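Local coordinates for protein RNA-directed RNA polymerase (Infectious pancreatic necrosis virus, PDB 3ZED) that copies viral RNA as an RNA-dependent RNA polymerase, probably occurring both free and covalently attached to the genomic RNA, and may also have guanylyl- and methyltransferase activities, at residues B[198-203]-B[708-713]. Residues are numbered along the deposited sequence; the frame is centred on the assembly and turned at random.
Sequences AKLLEQ and EVTTAI. With K (potassium ion), chain L.
V709 sets its two methyls between K199, L200 and Q203, its CA lying 6.6 Å from that of L200. With CG1 anti to its own backbone N (chi1 175°), that methyl rests 3.6 Å from the carbonyl O of K199 and also meets the K199 CB; CG2 reaches the Q203 CG at 3.9 Å. One turn further on, I713 brings CD1 to within 3.7 Å of L200 CG and nearly as close to L200 CD2, the two side chains crossing obliquely. The L200 CD2 methyl lies 3.9 Å from T710 OG1, a van der Waals contact; the hydroxyl itself is hydrogen-bonded to L706 O. The segment axes run antiparallel (173°), 9.9 Å apart at closest, where helix 706-714 of the C-terminal family region packs on helix 194-204 of the palm-family region. T485 and A489 of helix 476-493 also touch L200. At one end of the interface, Q203 turns OE1 onto a potassium ion at 2.7 Å; a water, T698 OG1 and the carbonyls of S701, P702 and K704 complete the site, tying helix 194-204 to the chain leading into helix 706-714. K199 NZ is hydrogen-bonded to S701 OG and lies 3.1 Å from E202 OE1 in a salt bridge; E202 OE2 pairs with R425.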
loop_
_atom_site.group_PDB
_atom_site.type_symbol
_atom_site.label_atom_id
_atom_site.label_comp_id
_atom_site.label_asym_id
_atom_site.label_seq_id
_atom_site.Cartn_x
_atom_site.Cartn_y
_atom_site.Cartn_z
ATOM N N ALA B 198 20.189 -3.346 -2.274
ATOM C CA ALA B 198 20.166 -3.116 -0.828
ATOM C C ALA B 198 20.894 -1.816 -0.463
ATOM O O ALA B 198 20.410 -1.069 0.386
ATOM C CB ALA B 198 20.794 -4.296 -0.100
ATOM N N LYS B 199 22.023 -1.529 -1.137
ATOM C CA LYS B 199 22.807 -0.306 -0.934
ATOM C C LYS B 199 22.001 0.931 -1.381
ATOM O O LYS B 199 22.119 1.986 -0.760
ATOM C CB LYS B 199 24.158 -0.378 -1.676
ATOM C CG LYS B 199 25.142 -1.428 -1.136
ATOM C CD LYS B 199 25.505 -1.282 0.356
ATOM C CE LYS B 199 26.370 -0.079 0.643
ATOM N NZ LYS B 199 26.681 0.045 2.086
ATOM N N LEU B 200 21.166 0.795 -2.434
ATOM C CA LEU B 200 20.318 1.891 -2.902
ATOM C C LEU B 200 19.183 2.096 -1.903
ATOM O O LEU B 200 18.926 3.224 -1.492
ATOM C CB LEU B 200 19.754 1.625 -4.308
ATOM C CG LEU B 200 20.732 1.567 -5.484
ATOM C CD1 LEU B 200 20.062 0.959 -6.700
ATOM C CD2 LEU B 200 21.293 2.951 -5.834
ATOM N N LEU B 201 18.554 0.985 -1.456
ATOM C CA LEU B 201 17.454 1.003 -0.491
ATOM C C LEU B 201 17.906 1.517 0.859
ATOM O O LEU B 201 17.091 2.060 1.580
ATOM C CB LEU B 201 16.793 -0.378 -0.353
ATOM C CG LEU B 201 16.007 -0.859 -1.571
ATOM C CD1 LEU B 201 15.797 -2.353 -1.528
ATOM C CD2 LEU B 201 14.675 -0.076 -1.728
ATOM N N GLU B 202 19.200 1.402 1.197
ATOM C CA GLU B 202 19.696 1.958 2.468
ATOM C C GLU B 202 19.491 3.479 2.479
ATOM O O GLU B 202 19.267 4.068 3.535
ATOM C CB GLU B 202 21.169 1.624 2.666
ATOM C CG GLU B 202 21.425 0.212 3.172
ATOM C CD GLU B 202 22.892 -0.154 3.339
ATOM O OE1 GLU B 202 23.764 0.663 2.966
ATOM O OE2 GLU B 202 23.169 -1.252 3.870
ATOM N N GLN B 203 19.509 4.090 1.280
ATOM C CA GLN B 203 19.324 5.516 1.055
ATOM C C GLN B 203 17.850 5.897 0.786
ATOM O O GLN B 203 17.369 6.861 1.394
ATOM C CB GLN B 203 20.203 6.011 -0.119
ATOM C CG GLN B 203 21.707 5.712 0.004
ATOM C CD GLN B 203 22.288 6.122 1.342
ATOM O OE1 GLN B 203 21.992 7.208 1.877
ATOM N NE2 GLN B 203 23.118 5.250 1.918
ATOM N N GLU B 708 26.593 8.990 -4.566
ATOM C CA GLU B 708 27.862 8.290 -4.304
ATOM C C GLU B 708 27.670 6.784 -4.419
ATOM O O GLU B 708 28.543 6.102 -4.947
ATOM C CB GLU B 708 28.434 8.667 -2.926
ATOM C CG GLU B 708 28.939 10.101 -2.882
ATOM C CD GLU B 708 29.324 10.673 -1.530
ATOM O OE1 GLU B 708 28.606 10.419 -0.535
ATOM O OE2 GLU B 708 30.335 11.408 -1.475
ATOM N N VAL B 709 26.516 6.275 -3.960
ATOM C CA VAL B 709 26.157 4.852 -4.019
ATOM C C VAL B 709 25.989 4.431 -5.498
ATOM O O VAL B 709 26.519 3.391 -5.893
ATOM C CB VAL B 709 24.900 4.523 -3.157
ATOM C CG1 VAL B 709 24.477 3.064 -3.321
ATOM C CG2 VAL B 709 25.136 4.849 -1.681
ATOM N N THR B 710 25.308 5.266 -6.311
ATOM C CA THR B 710 25.078 5.006 -7.743
ATOM C C THR B 710 26.406 4.962 -8.518
ATOM O O THR B 710 26.582 4.073 -9.354
ATOM C CB THR B 710 24.111 6.035 -8.351
ATOM O OG1 THR B 710 22.868 5.965 -7.658
ATOM C CG2 THR B 710 23.841 5.782 -9.820
ATOM N N THR B 711 27.330 5.897 -8.231
ATOM C CA THR B 711 28.632 5.952 -8.907
ATOM C C THR B 711 29.475 4.716 -8.540
ATOM O O THR B 711 30.200 4.214 -9.396
ATOM C CB THR B 711 29.359 7.269 -8.617
ATOM O OG1 THR B 711 29.495 7.432 -7.204
ATOM C CG2 THR B 711 28.636 8.477 -9.216
ATOM N N ALA B 712 29.328 4.192 -7.302
ATOM C CA ALA B 712 30.037 2.993 -6.861
ATOM C C ALA B 712 29.502 1.759 -7.602
ATOM O O ALA B 712 30.298 0.991 -8.136
ATOM C CB ALA B 712 29.907 2.821 -5.354
ATOM N N ILE B 713 28.158 1.621 -7.703
ATOM C CA ILE B 713 27.503 0.501 -8.385
ATOM C C ILE B 713 27.910 0.483 -9.869
ATOM O O ILE B 713 28.271 -0.582 -10.384
ATOM C CB ILE B 713 25.962 0.537 -8.174
ATOM C CG1 ILE B 713 25.630 0.208 -6.699
ATOM C CG2 ILE B 713 25.239 -0.443 -9.136
ATOM C CD1 ILE B 713 24.261 0.582 -6.226
HETATM K K K L . 23.280 8.462 3.953
HETATM O O HOH W 1 21.863 10.471 5.188
#